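Local structure of arabinose metabolism transcriptional repressor (Bacillus subtilis, 5D4S) at residues 36-47 and 76-87. The protein binds operator DNA through a GntR-family winged helix-turn-helix domain, probably to repress arabinose-metabolism genes. Numbering follows the deposited sequence.
Sequences INQGKILPDQKI and LLYSVQGGGTFV. With nucleotides of chain C; nucleotides of chain D.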
loop_
_atom_site.group_PDB
_atom_site.type_symbol
_atom_site.label_atom_id
_atom_site.label_comp_id
_atom_site.label_asym_id
_atom_site.label_seq_id
_atom_site.Cartn_x
_atom_site.Cartn_y
_atom_site.Cartn_z
ATOM N N ILE B 36 11.025 2.342 -14.549
ATOM C CA ILE B 36 10.927 3.788 -14.667
ATOM C C ILE B 36 12.313 4.294 -14.268
ATOM O O ILE B 36 13.167 3.494 -13.932
ATOM C CB ILE B 36 9.809 4.362 -13.764
ATOM C CG1 ILE B 36 8.632 3.393 -13.714
ATOM C CG2 ILE B 36 9.325 5.716 -14.272
ATOM C CD1 ILE B 36 7.503 3.859 -12.826
ATOM N N ASN B 37 12.559 5.596 -14.285
ATOM C CA ASN B 37 13.923 6.118 -14.095
ATOM C C ASN B 37 14.820 5.693 -15.256
ATOM O O ASN B 37 15.327 6.546 -15.973
ATOM C CB ASN B 37 14.565 5.665 -12.767
ATOM C CG ASN B 37 13.725 6.010 -11.550
ATOM O OD1 ASN B 37 12.582 6.454 -11.663
ATOM N ND2 ASN B 37 14.293 5.791 -10.367
ATOM N N GLN B 38 14.999 4.384 -15.452
ATOM C CA GLN B 38 15.854 3.883 -16.535
ATOM C C GLN B 38 15.200 3.988 -17.905
ATOM O O GLN B 38 15.787 3.600 -18.913
ATOM C CB GLN B 38 16.263 2.431 -16.280
ATOM C CG GLN B 38 17.280 2.277 -15.169
ATOM C CD GLN B 38 17.779 0.857 -15.027
ATOM O OE1 GLN B 38 17.893 0.129 -16.010
ATOM N NE2 GLN B 38 18.078 0.453 -13.797
ATOM N N GLY B 39 13.983 4.510 -17.938
ATOM C CA GLY B 39 13.301 4.757 -19.192
ATOM C C GLY B 39 12.823 3.509 -19.905
ATOM O O GLY B 39 12.392 3.592 -21.046
ATOM N N LYS B 40 12.887 2.359 -19.241
ATOM C CA LYS B 40 12.379 1.118 -19.829
ATOM C C LYS B 40 10.860 1.182 -20.027
ATOM O O LYS B 40 10.314 0.521 -20.909
ATOM C CB LYS B 40 12.751 -0.090 -18.961
ATOM C CG LYS B 40 14.225 -0.496 -19.044
ATOM C CD LYS B 40 14.509 -1.754 -18.218
ATOM C CE LYS B 40 15.908 -2.309 -18.493
ATOM N NZ LYS B 40 16.148 -3.635 -17.836
ATOM N N ILE B 41 10.180 1.965 -19.190
ATOM C CA ILE B 41 8.756 2.232 -19.372
ATOM C C ILE B 41 8.543 3.744 -19.385
ATOM O O ILE B 41 9.069 4.455 -18.532
ATOM C CB ILE B 41 7.891 1.588 -18.262
ATOM C CG1 ILE B 41 8.359 0.172 -17.979
ATOM C CG2 ILE B 41 6.430 1.520 -18.667
ATOM C CD1 ILE B 41 7.497 -0.548 -16.993
ATOM N N LEU B 42 7.784 4.230 -20.365
ATOM C CA LEU B 42 7.561 5.666 -20.544
ATOM C C LEU B 42 6.211 6.081 -19.975
ATOM O O LEU B 42 5.357 5.226 -19.763
ATOM C CB LEU B 42 7.645 6.029 -22.027
ATOM C CG LEU B 42 8.951 5.603 -22.688
ATOM C CD1 LEU B 42 8.930 5.942 -24.171
ATOM C CD2 LEU B 42 10.126 6.263 -21.989
ATOM N N PRO B 43 6.018 7.390 -19.708
ATOM C CA PRO B 43 4.720 7.866 -19.221
ATOM C C PRO B 43 3.559 7.383 -20.076
ATOM O O PRO B 43 3.651 7.390 -21.305
ATOM C CB PRO B 43 4.861 9.385 -19.301
ATOM C CG PRO B 43 6.300 9.610 -19.038
ATOM C CD PRO B 43 7.010 8.478 -19.740
ATOM N N ASP B 44 2.505 6.933 -19.401
ATOM C CA ASP B 44 1.274 6.436 -20.019
ATOM C C ASP B 44 1.481 5.120 -20.759
ATOM O O ASP B 44 0.606 4.684 -21.507
ATOM C CB ASP B 44 0.672 7.490 -20.956
ATOM C CG ASP B 44 0.293 8.762 -20.221
ATOM O OD1 ASP B 44 -0.092 8.666 -19.034
ATOM O OD2 ASP B 44 0.396 9.854 -20.818
ATOM N N GLN B 45 2.631 4.487 -20.544
ATOM C CA GLN B 45 2.836 3.123 -21.017
ATOM C C GLN B 45 2.448 2.150 -19.919
ATOM O O GLN B 45 2.640 2.420 -18.724
ATOM C CB GLN B 45 4.286 2.877 -21.444
ATOM C CG GLN B 45 4.722 3.622 -22.684
ATOM C CD GLN B 45 6.118 3.224 -23.122
ATOM O OE1 GLN B 45 6.840 2.548 -22.388
ATOM N NE2 GLN B 45 6.504 3.634 -24.325
ATOM N N LYS B 46 1.912 1.010 -20.326
ATOM C CA LYS B 46 1.389 0.032 -19.382
ATOM C C LYS B 46 2.506 -0.853 -18.857
ATOM O O LYS B 46 3.364 -1.294 -19.631
ATOM C CB LYS B 46 0.311 -0.809 -20.070
ATOM C CG LYS B 46 -0.380 -1.827 -19.198
ATOM C CD LYS B 46 -1.238 -2.752 -20.063
ATOM C CE LYS B 46 -1.653 -4.005 -19.303
ATOM N NZ LYS B 46 -0.523 -4.947 -19.063
ATOM N N ILE B 47 2.516 -1.097 -17.550
ATOM C CA ILE B 47 3.424 -2.074 -16.973
ATOM C C ILE B 47 2.750 -3.434 -17.081
ATOM O O ILE B 47 1.561 -3.496 -17.401
ATOM C CB ILE B 47 3.776 -1.753 -15.497
ATOM C CG1 ILE B 47 2.557 -1.934 -14.582
ATOM C CG2 ILE B 47 4.363 -0.356 -15.376
ATOM C CD1 ILE B 47 2.924 -1.891 -13.107
ATOM N N LEU B 76 4.136 7.689 -8.956
ATOM C CA LEU B 76 4.989 7.097 -9.982
ATOM C C LEU B 76 4.171 6.299 -11.003
ATOM O O LEU B 76 4.552 6.186 -12.168
ATOM C CB LEU B 76 6.036 6.193 -9.335
ATOM C CG LEU B 76 7.461 6.231 -9.886
ATOM C CD1 LEU B 76 8.065 7.624 -9.775
ATOM C CD2 LEU B 76 8.332 5.220 -9.156
ATOM N N LEU B 77 3.054 5.735 -10.551
ATOM C CA LEU B 77 2.171 4.927 -11.396
ATOM C C LEU B 77 0.723 5.331 -11.194
ATOM O O LEU B 77 0.380 5.925 -10.175
ATOM C CB LEU B 77 2.289 3.440 -11.071
ATOM C CG LEU B 77 3.616 2.689 -11.068
ATOM C CD1 LEU B 77 3.368 1.319 -10.472
ATOM C CD2 LEU B 77 4.134 2.564 -12.487
ATOM N N TYR B 78 -0.136 4.978 -12.144
ATOM C CA TYR B 78 -1.579 5.116 -11.932
ATOM C C TYR B 78 -2.313 3.909 -12.499
ATOM O O TYR B 78 -1.836 3.273 -13.431
ATOM C CB TYR B 78 -2.123 6.415 -12.544
ATOM C CG TYR B 78 -2.068 6.512 -14.055
ATOM C CD1 TYR B 78 -0.958 7.041 -14.693
ATOM C CD2 TYR B 78 -3.146 6.110 -14.842
ATOM C CE1 TYR B 78 -0.904 7.147 -16.074
ATOM C CE2 TYR B 78 -3.100 6.218 -16.227
ATOM C CZ TYR B 78 -1.978 6.738 -16.831
ATOM O OH TYR B 78 -1.914 6.849 -18.203
ATOM N N SER B 79 -3.466 3.590 -11.916
ATOM C CA SER B 79 -4.201 2.388 -12.279
ATOM C C SER B 79 -5.581 2.718 -12.817
ATOM O O SER B 79 -6.211 3.678 -12.384
ATOM C CB SER B 79 -4.329 1.456 -11.075
ATOM O OG SER B 79 -3.080 0.899 -10.710
ATOM N N VAL B 80 -6.031 1.915 -13.774
ATOM C CA VAL B 80 -7.400 1.952 -14.288
ATOM C C VAL B 80 -7.947 0.545 -14.147
ATOM O O VAL B 80 -7.373 -0.391 -14.720
ATOM C CB VAL B 80 -7.469 2.373 -15.774
ATOM C CG1 VAL B 80 -8.916 2.434 -16.236
ATOM C CG2 VAL B 80 -6.780 3.708 -15.997
ATOM N N GLN B 81 -9.030 0.351 -13.402
ATOM C CA GLN B 81 -9.418 -1.032 -13.163
ATOM C C GLN B 81 -9.992 -1.605 -14.444
ATOM O O GLN B 81 -10.713 -0.932 -15.183
ATOM C CB GLN B 81 -10.383 -1.178 -11.987
ATOM C CG GLN B 81 -11.816 -1.157 -12.255
ATOM C CD GLN B 81 -12.637 -1.511 -11.018
ATOM O OE1 GLN B 81 -12.953 -2.675 -10.759
ATOM N NE2 GLN B 81 -12.921 -0.502 -10.213
ATOM N N GLY B 82 -9.601 -2.846 -14.730
ATOM C CA GLY B 82 -9.974 -3.495 -15.970
ATOM C C GLY B 82 -9.122 -3.040 -17.132
ATOM O O GLY B 82 -9.220 -3.583 -18.234
ATOM N N GLY B 83 -8.300 -2.023 -16.898
ATOM C CA GLY B 83 -7.440 -1.497 -17.947
ATOM C C GLY B 83 -6.006 -1.932 -17.711
ATOM O O GLY B 83 -5.442 -2.735 -18.452
ATOM N N GLY B 84 -5.400 -1.398 -16.664
ATOM C CA GLY B 84 -4.023 -1.742 -16.382
ATOM C C GLY B 84 -3.395 -0.742 -15.443
ATOM O O GLY B 84 -4.081 0.090 -14.858
ATOM N N THR B 85 -2.080 -0.829 -15.302
ATOM C CA THR B 85 -1.335 0.110 -14.490
ATOM C C THR B 85 -0.248 0.697 -15.382
ATOM O O THR B 85 0.367 -0.018 -16.180
ATOM C CB THR B 85 -0.765 -0.582 -13.218
ATOM O OG1 THR B 85 -1.858 -0.989 -12.384
ATOM C CG2 THR B 85 0.139 0.354 -12.425
ATOM N N PHE B 86 -0.049 2.007 -15.272
ATOM C CA PHE B 86 0.749 2.773 -16.224
ATOM C C PHE B 86 1.755 3.676 -15.517
ATOM O O PHE B 86 1.499 4.101 -14.388
ATOM C CB PHE B 86 -0.159 3.637 -17.104
ATOM C CG PHE B 86 -1.281 2.869 -17.773
ATOM C CD1 PHE B 86 -2.414 2.502 -17.067
ATOM C CD2 PHE B 86 -1.200 2.538 -19.106
ATOM C CE1 PHE B 86 -3.439 1.797 -17.677
ATOM C CE2 PHE B 86 -2.231 1.841 -19.728
ATOM C CZ PHE B 86 -3.348 1.471 -19.009
ATOM N N VAL B 87 2.873 3.985 -16.186
ATOM C CA VAL B 87 3.823 4.989 -15.684
ATOM C C VAL B 87 3.168 6.355 -15.724
ATOM O O VAL B 87 2.629 6.764 -16.749
ATOM C CB VAL B 87 5.157 5.033 -16.499
ATOM C CG1 VAL B 87 5.989 6.287 -16.172
ATOM C CG2 VAL B 87 5.983 3.829 -16.198
ATOM P P DT C 8 -3.783 -5.374 -14.153
ATOM O OP1 DT C 8 -2.694 -4.449 -14.530
ATOM O OP2 DT C 8 -3.492 -6.772 -13.719
ATOM O "O5'" DT C 8 -4.781 -4.628 -13.157
ATOM C "C5'" DT C 8 -5.214 -3.306 -13.487
ATOM C "C4'" DT C 8 -6.369 -2.854 -12.616
ATOM O "O4'" DT C 8 -7.437 -3.839 -12.671
ATOM C "C3'" DT C 8 -6.038 -2.664 -11.127
ATOM O "O3'" DT C 8 -6.725 -1.522 -10.647
ATOM C "C2'" DT C 8 -6.584 -3.942 -10.503
ATOM C "C1'" DT C 8 -7.813 -4.183 -11.368
ATOM N N1 DT C 8 -8.295 -5.591 -11.352
ATOM C C2 DT C 8 -9.621 -5.826 -11.092
ATOM O O2 DT C 8 -10.433 -4.941 -10.919
ATOM N N3 DT C 8 -9.972 -7.132 -11.078
ATOM C C4 DT C 8 -9.155 -8.217 -11.266
ATOM O O4 DT C 8 -9.587 -9.370 -11.229
ATOM C C5 DT C 8 -7.768 -7.907 -11.511
ATOM C C7 DT C 8 -6.774 -9.011 -11.719
ATOM C C6 DT C 8 -7.409 -6.617 -11.540
ATOM P P DT D 18 -13.923 2.123 -17.236
ATOM O OP1 DT D 18 -13.096 3.343 -17.104
ATOM O OP2 DT D 18 -15.318 2.185 -17.715
ATOM O "O5'" DT D 18 -13.095 1.117 -18.149
ATOM C "C5'" DT D 18 -11.779 0.790 -17.779
ATOM C "C4'" DT D 18 -11.282 -0.398 -18.563
ATOM O "O4'" DT D 18 -12.122 -1.546 -18.301
ATOM C "C3'" DT D 18 -11.280 -0.206 -20.080
ATOM O "O3'" DT D 18 -9.954 -0.290 -20.531
ATOM C "C2'" DT D 18 -12.164 -1.356 -20.615
ATOM C "C1'" DT D 18 -12.135 -2.344 -19.456
ATOM N N1 DT D 18 -13.309 -3.258 -19.367
ATOM C C2 DT D 18 -13.123 -4.611 -19.537
ATOM O O2 DT D 18 -12.041 -5.120 -19.785
ATOM N N3 DT D 18 -14.253 -5.362 -19.400
ATOM C C4 DT D 18 -15.529 -4.928 -19.115
ATOM O O4 DT D 18 -16.483 -5.715 -19.013
ATOM C C5 DT D 18 -15.665 -3.495 -18.943
ATOM C C7 DT D 18 -17.008 -2.891 -18.637
ATOM C C6 DT D 18 -14.560 -2.737 -19.069
ATOM P P DA D 17 -17.920 0.139 -12.115
ATOM O OP1 DA D 17 -17.875 1.437 -11.411
ATOM O OP2 DA D 17 -19.151 -0.371 -12.753
ATOM O "O5'" DA D 17 -16.789 0.214 -13.216
ATOM C "C5'" DA D 17 -15.474 0.499 -12.826
ATOM C "C4'" DA D 17 -14.534 0.138 -13.938
ATOM O "O4'" DA D 17 -14.453 -1.300 -14.040
ATOM C "C3'" DA D 17 -14.942 0.659 -15.310
ATOM O "O3'" DA D 17 -13.877 1.437 -15.796
ATOM C "C2'" DA D 17 -15.178 -0.615 -16.151
ATOM C "C1'" DA D 17 -14.380 -1.677 -15.383
ATOM N N9 DA D 17 -14.928 -3.037 -15.468
ATOM C C8 DA D 17 -16.207 -3.439 -15.157
ATOM N N7 DA D 17 -16.410 -4.732 -15.314
ATOM C C5 DA D 17 -15.179 -5.214 -15.740
ATOM C C6 DA D 17 -14.717 -6.509 -16.073
ATOM N N6 DA D 17 -15.474 -7.620 -16.028
ATOM N N1 DA D 17 -13.433 -6.624 -16.450
ATOM C C2 DA D 17 -12.664 -5.536 -16.498
ATOM N N3 DA D 17 -12.980 -4.280 -16.220
ATOM C C4 DA D 17 -14.257 -4.181 -15.838
HETATM O O HOH W 1 -1.142 -3.352 -16.308
#
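Backbone pairing between the extended end of the loop 36-47 and strand 84-87 joins the loop to the wing of this winged helix-turn-helix domain, the hairpin of strands 77-80 and 84-87, with an apolar cluster at one end and DNA at the other. The loop follows helix 24-35, and its L42 to Q45 type II turn brings D44 N to V87 O (2.7 Å), an almost straight hydrogen bond at 174°. Just beyond, V87 N donates to Q45 O and I47 N to T85 O (2.8 Å); these two bonds flank K46 and F86, a single antiparallel, non-hydrogen-bonded pair on the edge of strand 84-87. L42 N donates to Q45 OE1 within the turn.

V87 points into the loop, where its two methyls diverge: CG1, anti to the backbone N (chi1 167°), lies against P43, while CG2 presses on I41 CG2 at a tight 3.4 Å. I36 meets V87 tip to tip and sends CD1 on to L77 CD2 (3.6 Å), next to helix 61-74, whose L71 and V72 touch L77. I47 CD1 crosses against T85 CG2, and K46 passes its CG over one face of the F86 ring. On the outer strand, the Y78 hydroxyl OH donates to D44 OD1 (2.7 Å), approaching from above the carboxylate plane with ring and carboxylate turned 74° apart.

At the DNA end, water 1 donates to I47 O and to OP1 of DT8 of chain C while accepting from T85 N; K46 NZ also donates to I47 O. Farther out, G82 N bonds O4' of the same nucleotide, beyond the classic beta bulge of G83 and G84 opposite V80. Loop and strand thus share one water link to the DNA backbone, and the K46 ammonium group, held on I47 O, probably adds favourable charge near the phosphate.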